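PDB 4JNG: nucleoprotein from Schmallenberg virus, which coats the viral genomic RNA, shielding it from nucleases and forming the helical nucleocapsid that serves as template for transcription and replication. Local coordinates for residues M52-T57 against N75-Q80; G147-L152 against M177-R182; E163-L168 against A203-V208. All coordinates share one frame; numbering follows the deposited sequence.

Contact 1: M52-T57 against N75-Q80; sequences MVLHKT and NNHFPQ. With nucleotides of chain A.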
# COMPACT_ATOMS: atom_id res chain seq x y z
N MET B 52 -0.39 -14.09 -10.56
CA MET B 52 0.77 -13.33 -10.08
C MET B 52 1.85 -13.22 -11.15
O MET B 52 2.46 -12.17 -11.31
CB MET B 52 1.38 -14.01 -8.86
CG MET B 52 0.50 -14.00 -7.62
SD MET B 52 0.78 -15.45 -6.59
CE MET B 52 2.55 -15.68 -6.74
N VAL B 53 2.09 -14.32 -11.85
CA VAL B 53 3.02 -14.31 -12.97
C VAL B 53 2.56 -13.23 -13.95
O VAL B 53 3.27 -12.24 -14.19
CB VAL B 53 3.11 -15.71 -13.64
CG1 VAL B 53 3.84 -15.64 -14.98
CG2 VAL B 53 3.83 -16.69 -12.72
N LEU B 54 1.34 -13.39 -14.47
CA LEU B 54 0.76 -12.45 -15.44
C LEU B 54 0.75 -10.99 -14.95
O LEU B 54 0.96 -10.07 -15.73
CB LEU B 54 -0.67 -12.89 -15.83
CG LEU B 54 -0.84 -13.64 -17.16
CD1 LEU B 54 0.29 -14.62 -17.44
CD2 LEU B 54 -2.18 -14.36 -17.19
N HIS B 55 0.50 -10.80 -13.66
CA HIS B 55 0.49 -9.47 -13.06
C HIS B 55 1.84 -8.76 -13.15
O HIS B 55 1.89 -7.53 -13.21
CB HIS B 55 0.04 -9.55 -11.59
CG HIS B 55 0.10 -8.25 -10.88
ND1 HIS B 55 -0.99 -7.40 -10.77
CD2 HIS B 55 1.13 -7.61 -10.27
CE1 HIS B 55 -0.63 -6.32 -10.11
NE2 HIS B 55 0.65 -6.42 -9.80
N LYS B 56 2.92 -9.54 -13.16
CA LYS B 56 4.28 -8.99 -13.26
C LYS B 56 4.91 -9.19 -14.65
O LYS B 56 6.07 -8.83 -14.87
CB LYS B 56 5.17 -9.58 -12.16
CG LYS B 56 5.92 -10.87 -12.50
CD LYS B 56 6.51 -11.51 -11.25
CE LYS B 56 7.91 -12.07 -11.49
NZ LYS B 56 7.92 -13.10 -12.56
N THR B 57 4.14 -9.72 -15.60
CA THR B 57 4.68 -10.04 -16.92
C THR B 57 4.19 -9.06 -17.98
O THR B 57 2.99 -8.84 -18.13
CB THR B 57 4.32 -11.48 -17.33
OG1 THR B 57 4.82 -12.38 -16.35
CG2 THR B 57 4.92 -11.82 -18.68
N ASN B 75 -3.30 -11.42 -21.44
CA ASN B 75 -2.82 -10.92 -20.16
C ASN B 75 -3.28 -9.47 -19.95
O ASN B 75 -2.65 -8.55 -20.46
CB ASN B 75 -1.30 -11.01 -20.10
CG ASN B 75 -0.71 -10.43 -18.83
OD1 ASN B 75 -1.44 -10.05 -17.89
ND2 ASN B 75 0.62 -10.34 -18.78
N ASN B 76 -4.39 -9.31 -19.23
CA ASN B 76 -4.90 -7.99 -18.81
C ASN B 76 -4.66 -7.75 -17.32
O ASN B 76 -5.24 -6.83 -16.73
CB ASN B 76 -6.40 -7.87 -19.14
CG ASN B 76 -6.65 -7.34 -20.55
OD1 ASN B 76 -5.77 -7.38 -21.40
ND2 ASN B 76 -7.85 -6.83 -20.78
N HIS B 77 -3.79 -8.55 -16.72
CA HIS B 77 -3.46 -8.41 -15.30
C HIS B 77 -2.36 -7.39 -15.03
O HIS B 77 -2.42 -6.65 -14.05
CB HIS B 77 -3.03 -9.76 -14.73
CG HIS B 77 -4.15 -10.73 -14.59
ND1 HIS B 77 -5.05 -10.69 -13.55
CD2 HIS B 77 -4.52 -11.78 -15.37
CE1 HIS B 77 -5.92 -11.67 -13.68
NE2 HIS B 77 -5.63 -12.34 -14.78
N PHE B 78 -1.35 -7.38 -15.89
CA PHE B 78 -0.29 -6.38 -15.83
C PHE B 78 -0.97 -5.00 -15.91
O PHE B 78 -1.75 -4.75 -16.83
CB PHE B 78 0.71 -6.59 -16.98
CG PHE B 78 1.88 -5.65 -16.95
CD1 PHE B 78 2.94 -5.86 -16.08
CD2 PHE B 78 1.94 -4.56 -17.82
CE1 PHE B 78 4.02 -5.00 -16.05
CE2 PHE B 78 3.03 -3.69 -17.80
CZ PHE B 78 4.07 -3.91 -16.91
N PRO B 79 -0.71 -4.13 -14.91
CA PRO B 79 -1.47 -2.87 -14.75
C PRO B 79 -1.75 -2.13 -16.06
O PRO B 79 -2.89 -1.78 -16.34
CB PRO B 79 -0.56 -2.02 -13.84
CG PRO B 79 0.36 -2.98 -13.16
CD PRO B 79 0.25 -4.33 -13.81
N GLN B 80 -0.71 -1.94 -16.85
CA GLN B 80 -0.81 -1.24 -18.14
C GLN B 80 -1.87 -1.83 -19.08
O GLN B 80 -2.50 -1.10 -19.85
CB GLN B 80 0.57 -1.25 -18.82
CG GLN B 80 0.67 -0.49 -20.13
CD GLN B 80 2.07 -0.53 -20.71
OE1 GLN B 80 3.06 -0.65 -19.98
NE2 GLN B 80 2.17 -0.41 -22.03
P U A 26 -6.77 -8.81 -11.38
OP1 U A 26 -5.37 -9.22 -11.14
OP2 U A 26 -7.82 -9.85 -11.53
O5' U A 26 -7.25 -7.83 -10.21
C5' U A 26 -6.33 -6.99 -9.48
C4' U A 26 -7.05 -6.18 -8.43
O4' U A 26 -8.14 -5.45 -9.06
C3' U A 26 -7.72 -6.96 -7.31
O3' U A 26 -6.83 -7.21 -6.21
C2' U A 26 -8.81 -6.01 -6.84
O2' U A 26 -8.40 -5.09 -5.84
C1' U A 26 -9.20 -5.29 -8.13
N1 U A 26 -10.44 -5.81 -8.74
C2 U A 26 -11.63 -5.22 -8.37
O2 U A 26 -11.70 -4.28 -7.60
N3 U A 26 -12.75 -5.76 -8.96
C4 U A 26 -12.80 -6.82 -9.84
O4 U A 26 -13.88 -7.19 -10.28
C5 U A 26 -11.52 -7.39 -10.16
C6 U A 26 -10.41 -6.89 -9.60
P U A 25 -9.84 -9.90 -16.48
OP1 U A 25 -8.79 -10.92 -16.67
OP2 U A 25 -11.22 -10.31 -16.12
O5' U A 25 -9.29 -8.87 -15.41
C5' U A 25 -8.01 -8.26 -15.58
C4' U A 25 -7.89 -7.07 -14.66
O4' U A 25 -8.97 -6.14 -14.94
C3' U A 25 -8.05 -7.39 -13.18
O3' U A 25 -6.81 -7.87 -12.67
C2' U A 25 -8.49 -6.05 -12.61
O2' U A 25 -7.39 -5.20 -12.36
C1' U A 25 -9.34 -5.47 -13.74
N1 U A 25 -10.80 -5.57 -13.58
C2 U A 25 -11.43 -4.52 -12.93
O2 U A 25 -10.83 -3.56 -12.49
N3 U A 25 -12.79 -4.64 -12.82
C4 U A 25 -13.58 -5.68 -13.28
O4 U A 25 -14.80 -5.64 -13.10
C5 U A 25 -12.85 -6.73 -13.94
C6 U A 25 -11.52 -6.63 -14.07
P U A 24 -14.58 -10.34 -19.27
OP1 U A 24 -14.07 -11.74 -19.52
OP2 U A 24 -15.55 -10.12 -18.17
O5' U A 24 -13.34 -9.39 -19.00
C5' U A 24 -12.30 -9.20 -19.96
C4' U A 24 -11.38 -8.09 -19.52
O4' U A 24 -12.05 -6.81 -19.68
C3' U A 24 -10.97 -8.12 -18.06
O3' U A 24 -9.89 -9.01 -17.82
C2' U A 24 -10.59 -6.66 -17.82
O2' U A 24 -9.33 -6.28 -18.33
C1' U A 24 -11.67 -5.94 -18.62
N1 U A 24 -12.87 -5.61 -17.83
C2 U A 24 -12.81 -4.50 -17.02
O2 U A 24 -11.81 -3.80 -16.92
N3 U A 24 -13.96 -4.23 -16.32
C4 U A 24 -15.14 -4.94 -16.34
O4 U A 24 -16.09 -4.57 -15.65
C5 U A 24 -15.12 -6.08 -17.21
C6 U A 24 -14.02 -6.37 -17.90
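The His55 ring carries Pro79 CD over one face, offset toward the rim, while the His77 ring meets RNA in two ways: C5' of U25 of chain A lies over one of its faces, and OP1 of U26 of chain A sits at the edge, in the ring plane. There His77 ND1 donates a nearly straight hydrogen bond to that OP1 (2.8 Å, 161°). On its protein side the same ring has CD2 3.9 Å from Leu54 CD2. With CG anti to the backbone N (chi1 -176°), the Phe78 ring is set beside the C-terminal part of helix 47-56, and His55 O approaches CD1 obliquely at 3.5 Å. In the same segment, after strand 69-74, Asn75 makes an Asx turn: its OD1 accepts from His77 N at 3.0 Å, and weakly from Phe78 N. The turn thus holds the backbone of the RNA-binding His77 while the amide's other end faces the helix. Asn75 ND2 donates to Leu54 O at 3.1 Å and, more weakly, to Thr57 O at 2.9 Å, bridging the two carbonyls. The Leu54 and Asn75 side chains run alongside in opposite senses, with Leu54 CG 3.6 Å from Asn75 CG. Next to the turn, Asn76 ND2 donates to O2' of U24 of chain A at 2.9 Å. Lys51, another RNA-binding residue, lies close beside His77.

Contact 2: G147-L152 against M177-R182; sequences GAEMFL and MKKVLR. With nucleotides of chain A.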
# COMPACT_ATOMS: atom_id res chain seq x y z
N GLY B 147 -15.10 -17.29 -12.89
CA GLY B 147 -15.65 -17.44 -14.23
C GLY B 147 -16.88 -18.34 -14.34
O GLY B 147 -17.50 -18.38 -15.39
N ALA B 148 -17.23 -19.05 -13.27
CA ALA B 148 -18.45 -19.86 -13.26
C ALA B 148 -19.73 -19.01 -13.37
O ALA B 148 -20.76 -19.50 -13.84
CB ALA B 148 -18.51 -20.73 -12.01
N GLU B 149 -19.65 -17.75 -12.96
CA GLU B 149 -20.79 -16.82 -13.07
C GLU B 149 -21.23 -16.52 -14.52
O GLU B 149 -22.34 -16.03 -14.75
CB GLU B 149 -20.50 -15.52 -12.29
CG GLU B 149 -19.56 -14.52 -12.96
CD GLU B 149 -18.10 -14.96 -13.01
OE1 GLU B 149 -17.67 -15.85 -12.24
OE2 GLU B 149 -17.38 -14.38 -13.84
N MET B 150 -20.37 -16.83 -15.49
CA MET B 150 -20.75 -16.81 -16.90
C MET B 150 -21.78 -17.89 -17.28
O MET B 150 -22.34 -17.85 -18.38
CB MET B 150 -19.52 -17.03 -17.78
CG MET B 150 -18.41 -16.00 -17.67
SD MET B 150 -17.18 -16.30 -18.96
CE MET B 150 -16.20 -17.63 -18.29
N PHE B 151 -22.00 -18.88 -16.41
CA PHE B 151 -22.91 -19.99 -16.70
C PHE B 151 -23.85 -20.26 -15.53
O PHE B 151 -23.84 -21.33 -14.94
CB PHE B 151 -22.09 -21.25 -17.03
CG PHE B 151 -21.05 -21.04 -18.08
CD1 PHE B 151 -21.41 -20.81 -19.40
CD2 PHE B 151 -19.70 -21.06 -17.76
CE1 PHE B 151 -20.45 -20.59 -20.37
CE2 PHE B 151 -18.73 -20.85 -18.72
CZ PHE B 151 -19.11 -20.61 -20.03
N LEU B 152 -24.68 -19.27 -15.20
CA LEU B 152 -25.68 -19.45 -14.14
C LEU B 152 -26.60 -20.66 -14.40
O LEU B 152 -26.96 -21.37 -13.46
CB LEU B 152 -26.49 -18.15 -13.95
CG LEU B 152 -26.05 -17.10 -12.91
CD1 LEU B 152 -24.70 -17.35 -12.23
CD2 LEU B 152 -26.08 -15.71 -13.52
N MET B 177 -19.74 -8.08 -7.52
CA MET B 177 -21.06 -8.54 -7.92
C MET B 177 -21.53 -7.86 -9.20
O MET B 177 -22.48 -8.30 -9.84
CB MET B 177 -22.09 -8.29 -6.81
CG MET B 177 -22.08 -9.32 -5.69
SD MET B 177 -23.69 -9.46 -4.91
CE MET B 177 -24.61 -10.39 -6.13
N LYS B 178 -20.84 -6.79 -9.58
CA LYS B 178 -21.13 -6.07 -10.81
C LYS B 178 -21.32 -7.02 -11.99
O LYS B 178 -22.32 -6.94 -12.70
CB LYS B 178 -19.99 -5.10 -11.09
CG LYS B 178 -20.19 -4.24 -12.32
CD LYS B 178 -19.00 -3.32 -12.53
CE LYS B 178 -17.79 -4.08 -13.07
NZ LYS B 178 -16.54 -3.29 -12.94
N LYS B 179 -20.35 -7.93 -12.18
CA LYS B 179 -20.37 -8.80 -13.35
C LYS B 179 -21.55 -9.76 -13.34
O LYS B 179 -22.29 -9.86 -14.33
CB LYS B 179 -19.07 -9.61 -13.48
CG LYS B 179 -18.95 -10.28 -14.84
CD LYS B 179 -17.65 -11.04 -15.03
CE LYS B 179 -17.75 -12.00 -16.21
NZ LYS B 179 -18.00 -11.35 -17.52
N VAL B 180 -21.71 -10.48 -12.24
CA VAL B 180 -22.72 -11.53 -12.16
C VAL B 180 -24.12 -10.97 -12.35
O VAL B 180 -24.97 -11.59 -13.01
CB VAL B 180 -22.61 -12.35 -10.85
CG1 VAL B 180 -22.96 -11.52 -9.62
CG2 VAL B 180 -23.49 -13.60 -10.93
N LEU B 181 -24.36 -9.77 -11.83
CA LEU B 181 -25.69 -9.18 -11.90
C LEU B 181 -26.12 -8.82 -13.32
O LEU B 181 -27.32 -8.65 -13.56
CB LEU B 181 -25.79 -7.99 -10.94
CG LEU B 181 -25.67 -8.49 -9.49
CD1 LEU B 181 -25.43 -7.34 -8.53
CD2 LEU B 181 -26.91 -9.28 -9.09
N ARG B 182 -25.18 -8.74 -14.26
CA ARG B 182 -25.55 -8.55 -15.67
C ARG B 182 -25.33 -9.77 -16.57
O ARG B 182 -25.50 -9.67 -17.78
CB ARG B 182 -24.91 -7.29 -16.26
CG ARG B 182 -23.42 -7.09 -16.05
CD ARG B 182 -23.01 -5.83 -16.81
NE ARG B 182 -21.55 -5.67 -16.88
CZ ARG B 182 -20.84 -4.80 -16.18
NH1 ARG B 182 -21.41 -3.95 -15.33
NH2 ARG B 182 -19.52 -4.76 -16.35
P U A 23 -20.15 -8.77 -18.96
OP1 U A 23 -19.72 -9.26 -17.64
OP2 U A 23 -20.66 -7.38 -19.09
O5' U A 23 -18.96 -9.02 -19.98
C5' U A 23 -18.14 -7.93 -20.29
C4' U A 23 -17.09 -8.30 -21.30
O4' U A 23 -17.05 -7.21 -22.25
C3' U A 23 -15.68 -8.43 -20.72
O3' U A 23 -15.21 -9.78 -20.63
C2' U A 23 -14.84 -7.56 -21.65
O2' U A 23 -14.36 -8.23 -22.79
C1' U A 23 -15.84 -6.50 -22.08
N1 U A 23 -16.04 -5.44 -21.07
C2 U A 23 -15.00 -4.55 -20.89
O2 U A 23 -13.96 -4.61 -21.53
N3 U A 23 -15.21 -3.58 -19.94
C4 U A 23 -16.35 -3.41 -19.17
O4 U A 23 -16.39 -2.49 -18.35
C5 U A 23 -17.38 -4.37 -19.41
C6 U A 23 -17.20 -5.32 -20.34
P U A 24 -14.58 -10.34 -19.27
OP1 U A 24 -14.07 -11.74 -19.52
OP2 U A 24 -15.55 -10.12 -18.17
O5' U A 24 -13.34 -9.39 -19.00
C5' U A 24 -12.30 -9.20 -19.96
C4' U A 24 -11.38 -8.09 -19.52
O4' U A 24 -12.05 -6.81 -19.68
C3' U A 24 -10.97 -8.12 -18.06
O3' U A 24 -9.89 -9.01 -17.82
C2' U A 24 -10.59 -6.66 -17.82
O2' U A 24 -9.33 -6.28 -18.33
C1' U A 24 -11.67 -5.94 -18.62
N1 U A 24 -12.87 -5.61 -17.83
C2 U A 24 -12.81 -4.50 -17.02
O2 U A 24 -11.81 -3.80 -16.92
N3 U A 24 -13.96 -4.23 -16.32
C4 U A 24 -15.14 -4.94 -16.34
O4 U A 24 -16.09 -4.57 -15.65
C5 U A 24 -15.12 -6.08 -17.21
C6 U A 24 -14.02 -6.37 -17.90
P U A 25 -9.84 -9.90 -16.48
OP1 U A 25 -8.79 -10.92 -16.67
OP2 U A 25 -11.22 -10.31 -16.12
O5' U A 25 -9.29 -8.87 -15.41
C5' U A 25 -8.01 -8.26 -15.58
C4' U A 25 -7.89 -7.07 -14.66
O4' U A 25 -8.97 -6.14 -14.94
C3' U A 25 -8.05 -7.39 -13.18
O3' U A 25 -6.81 -7.87 -12.67
C2' U A 25 -8.49 -6.05 -12.61
O2' U A 25 -7.39 -5.20 -12.36
C1' U A 25 -9.34 -5.47 -13.74
N1 U A 25 -10.80 -5.57 -13.58
C2 U A 25 -11.43 -4.52 -12.93
O2 U A 25 -10.83 -3.56 -12.49
N3 U A 25 -12.79 -4.64 -12.82
C4 U A 25 -13.58 -5.68 -13.28
O4 U A 25 -14.80 -5.64 -13.10
C5 U A 25 -12.85 -6.73 -13.94
C6 U A 25 -11.52 -6.63 -14.07
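Glu149 and Lys179 meet through unlike torsions: Glu149 CG sits between the backbone N and the carbonyl carbon (chi1 77°) and the chain bends again at chi2, whereas Lys179 sends CG anti to its backbone N and stays extended until chi4 (61°) turns NZ aside. The two side chains cross at about a right angle, and Glu149 OE2 comes to rest 3.4 Å from Lys179 CE, against the methylenes and not the ammonium. Next to this crossing the packing is apolar. Val180 CG2 lies 3.8 Å from Glu149 CB and also touches Leu152 CD1, so the short 3-10 turn at 148-150 and the residues after it back one side of the helix 177-181. Glu163 of helix 158-168 reaches Val180 as well.

Lys178 and Lys179 lie on this weakly bonded helix and Arg182 directly follows it; all three bind RNA. Lys179 NZ is held by two phosphates, donating to OP1 of U23 of chain A at 2.7 Å and to OP2 of U24 of chain A at 2.8 Å. Arg182 NE gives OP2 of U23 of chain A a bond of 2.9 Å, the oxygen lying in the guanidinium plane at its edge. Lys178 reaches base carbonyls instead: its NZ donates to O4 of U25 of chain A at 2.9 Å, and weakly to O4 of U24 of chain A.

With Glu149 OE2 4.8 Å from Lys179 NZ, the carboxylate is not salt-bridged to Lys179 but would probably favour the charged ammonium electrostatically, leaving NZ to join adjacent phosphates of the RNA backbone.

Contact 3: E163-L168 against A203-V208; sequences EMHRVL and AAFNSV. With nucleotides of chain A.
His165 and Phe205 form the tight part of this contact, an offset stack with ring centroids 4.1 Å apart and planes only 11° from parallel. Phe205 CE1 lies over one imidazole face, toward its rim, and His165 NE2 lies likewise over the phenyl. The same NE2 donates to Phe205 O at 2.9 Å and 159°, with the oxygen close to the imidazole plane, so one residue supplies both ring and acceptor. Val208 CG1 packs obliquely against His165 CD2 at 3.5 Å.

Outward the fit relaxes: Leu168 and Phe205 are partly exposed there, whereas His165 and Val208 are buried. Met164 CB meets Phe205 CE1, and Leu168 CD1 meets Phe205 CZ, each at 4.1 Å, both at the ring edge, and Met164 SD makes a longer, oblique Met-aromatic contact; Gln227 of the third subunit packs on Leu168 and Phe205. The axes of segments 163-168 and 203-208 approach to 10.6 Å, crossing at -56°, a spacing the aromatic pair bridges. RNA-binding Arg166, salt-bridged to Glu163, places NH1 near O2 of U27 of chain A.

As donor, NE2 must carry a proton, and its bond to a helix carbonyl, with the stack, fixes the rotation of the buried imidazole.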
# COMPACT_ATOMS: atom_id res chain seq x y z
N GLU B 163 -21.84 -15.25 -4.27
CA GLU B 163 -21.32 -13.89 -4.22
C GLU B 163 -22.15 -13.02 -3.28
O GLU B 163 -21.60 -12.22 -2.53
CB GLU B 163 -21.28 -13.29 -5.62
CG GLU B 163 -20.02 -12.48 -5.89
CD GLU B 163 -19.40 -12.82 -7.23
OE1 GLU B 163 -18.50 -13.68 -7.27
OE2 GLU B 163 -19.82 -12.23 -8.25
N MET B 164 -23.47 -13.19 -3.32
CA MET B 164 -24.35 -12.51 -2.37
C MET B 164 -23.88 -12.81 -0.95
O MET B 164 -23.61 -11.89 -0.18
CB MET B 164 -25.82 -12.95 -2.55
CG MET B 164 -26.55 -12.23 -3.67
SD MET B 164 -28.25 -12.80 -3.89
CE MET B 164 -28.81 -11.70 -5.19
N HIS B 165 -23.76 -14.10 -0.63
CA HIS B 165 -23.26 -14.52 0.68
C HIS B 165 -21.89 -13.94 1.02
O HIS B 165 -21.60 -13.69 2.19
CB HIS B 165 -23.22 -16.05 0.79
CG HIS B 165 -24.57 -16.68 0.93
ND1 HIS B 165 -25.35 -16.52 2.06
CD2 HIS B 165 -25.29 -17.48 0.10
CE1 HIS B 165 -26.48 -17.18 1.91
NE2 HIS B 165 -26.47 -17.77 0.73
N ARG B 166 -21.04 -13.74 0.01
CA ARG B 166 -19.73 -13.14 0.26
C ARG B 166 -19.84 -11.67 0.70
O ARG B 166 -19.04 -11.21 1.51
CB ARG B 166 -18.82 -13.25 -0.97
CG ARG B 166 -18.10 -14.58 -1.10
CD ARG B 166 -16.87 -14.45 -1.99
NE ARG B 166 -17.20 -13.93 -3.32
CZ ARG B 166 -16.31 -13.63 -4.27
NH1 ARG B 166 -15.02 -13.79 -4.05
NH2 ARG B 166 -16.71 -13.16 -5.43
N VAL B 167 -20.82 -10.95 0.17
CA VAL B 167 -21.08 -9.57 0.59
C VAL B 167 -21.66 -9.55 2.01
O VAL B 167 -21.33 -8.67 2.81
CB VAL B 167 -22.04 -8.86 -0.39
CG1 VAL B 167 -22.48 -7.49 0.15
CG2 VAL B 167 -21.40 -8.71 -1.76
N LEU B 168 -22.52 -10.52 2.30
CA LEU B 168 -23.25 -10.55 3.57
C LEU B 168 -22.43 -11.06 4.75
O LEU B 168 -22.45 -10.46 5.81
CB LEU B 168 -24.51 -11.41 3.42
CG LEU B 168 -25.66 -10.73 2.67
CD1 LEU B 168 -26.66 -11.77 2.18
CD2 LEU B 168 -26.33 -9.69 3.56
N ALA B 203 -34.16 -20.63 -3.52
CA ALA B 203 -33.86 -22.01 -3.16
C ALA B 203 -32.35 -22.23 -3.08
O ALA B 203 -31.85 -22.66 -2.04
CB ALA B 203 -34.48 -22.97 -4.17
N ALA B 204 -31.63 -21.91 -4.15
CA ALA B 204 -30.17 -22.07 -4.19
C ALA B 204 -29.44 -21.18 -3.16
O ALA B 204 -28.42 -21.58 -2.59
CB ALA B 204 -29.63 -21.80 -5.59
N PHE B 205 -29.97 -19.97 -2.94
CA PHE B 205 -29.48 -19.09 -1.88
C PHE B 205 -29.55 -19.81 -0.52
O PHE B 205 -28.61 -19.73 0.28
CB PHE B 205 -30.30 -17.80 -1.84
CG PHE B 205 -29.84 -16.80 -0.80
CD1 PHE B 205 -28.72 -16.02 -1.03
CD2 PHE B 205 -30.53 -16.65 0.39
CE1 PHE B 205 -28.29 -15.10 -0.08
CE2 PHE B 205 -30.11 -15.73 1.34
CZ PHE B 205 -28.98 -14.96 1.11
N ASN B 206 -30.67 -20.49 -0.30
CA ASN B 206 -30.90 -21.31 0.89
C ASN B 206 -29.92 -22.49 0.98
O ASN B 206 -29.35 -22.75 2.04
CB ASN B 206 -32.35 -21.82 0.90
CG ASN B 206 -32.74 -22.47 2.21
OD1 ASN B 206 -32.55 -21.90 3.28
ND2 ASN B 206 -33.31 -23.67 2.13
N SER B 207 -29.71 -23.18 -0.14
CA SER B 207 -28.76 -24.30 -0.21
C SER B 207 -27.36 -23.90 0.25
O SER B 207 -26.77 -24.55 1.11
CB SER B 207 -28.70 -24.88 -1.62
OG SER B 207 -29.79 -25.76 -1.86
N VAL B 208 -26.85 -22.81 -0.32
CA VAL B 208 -25.54 -22.26 0.08
C VAL B 208 -25.63 -21.67 1.48
O VAL B 208 -24.64 -21.67 2.21
CB VAL B 208 -25.04 -21.17 -0.90
CG1 VAL B 208 -23.70 -20.59 -0.43
CG2 VAL B 208 -24.89 -21.75 -2.29
P U A 28 -7.52 -11.71 -1.24
OP1 U A 28 -6.85 -11.55 0.07
OP2 U A 28 -6.71 -12.01 -2.44
O5' U A 28 -8.65 -12.82 -1.07
C5' U A 28 -9.34 -12.98 0.18
C4' U A 28 -10.34 -14.12 0.10
O4' U A 28 -11.34 -13.83 -0.90
C3' U A 28 -9.76 -15.46 -0.31
O3' U A 28 -9.15 -16.10 0.80
C2' U A 28 -10.98 -16.19 -0.86
O2' U A 28 -11.73 -16.90 0.11
C1' U A 28 -11.78 -15.04 -1.49
N1 U A 28 -11.61 -14.95 -2.94
C2 U A 28 -12.66 -15.37 -3.74
O2 U A 28 -13.70 -15.81 -3.29
N3 U A 28 -12.43 -15.25 -5.09
C4 U A 28 -11.30 -14.76 -5.71
O4 U A 28 -11.25 -14.72 -6.94
C5 U A 28 -10.27 -14.35 -4.81
C6 U A 28 -10.45 -14.46 -3.49
P U A 27 -6.51 -8.71 -5.73
OP1 U A 27 -5.08 -8.76 -5.35
OP2 U A 27 -7.02 -9.65 -6.77
O5' U A 27 -7.36 -8.89 -4.40
C5' U A 27 -8.58 -8.15 -4.15
C4' U A 27 -9.42 -8.77 -3.05
O4' U A 27 -10.83 -8.69 -3.44
C3' U A 27 -9.17 -10.24 -2.69
O3' U A 27 -8.36 -10.37 -1.53
C2' U A 27 -10.58 -10.77 -2.39
O2' U A 27 -11.01 -10.50 -1.07
C1' U A 27 -11.42 -9.97 -3.38
N1 U A 27 -11.46 -10.53 -4.74
C2 U A 27 -12.60 -11.21 -5.13
O2 U A 27 -13.56 -11.37 -4.40
N3 U A 27 -12.56 -11.71 -6.41
C4 U A 27 -11.54 -11.60 -7.33
O4 U A 27 -11.66 -12.10 -8.44
C5 U A 27 -10.39 -10.88 -6.85
C6 U A 27 -10.39 -10.39 -5.61

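How the contacts relate
From the N terminus, contact 1 comes first: it closes a short loop holding the hairpin of strands 61-66 and 69-74, tying the C-terminal part of helix 47-56 to the segment after the hairpin. Contacts 2 and 3 both come later, after helix 93-110, and cross each other, their segments alternating: 147-152, 163-168, 177-182, 203-208. Contact 2 brings the loop before helix 158-168 to helix 177-181, and contact 3 joins helix 158-168 to helix 198-209. These two touch directly, Met177 CE lying 3.6 Å from Met164 CG, whereas contact 1 stands about 11 Å from contact 2 at their nearest atoms. All three hold RNA-binding residues, spread along one bound strand.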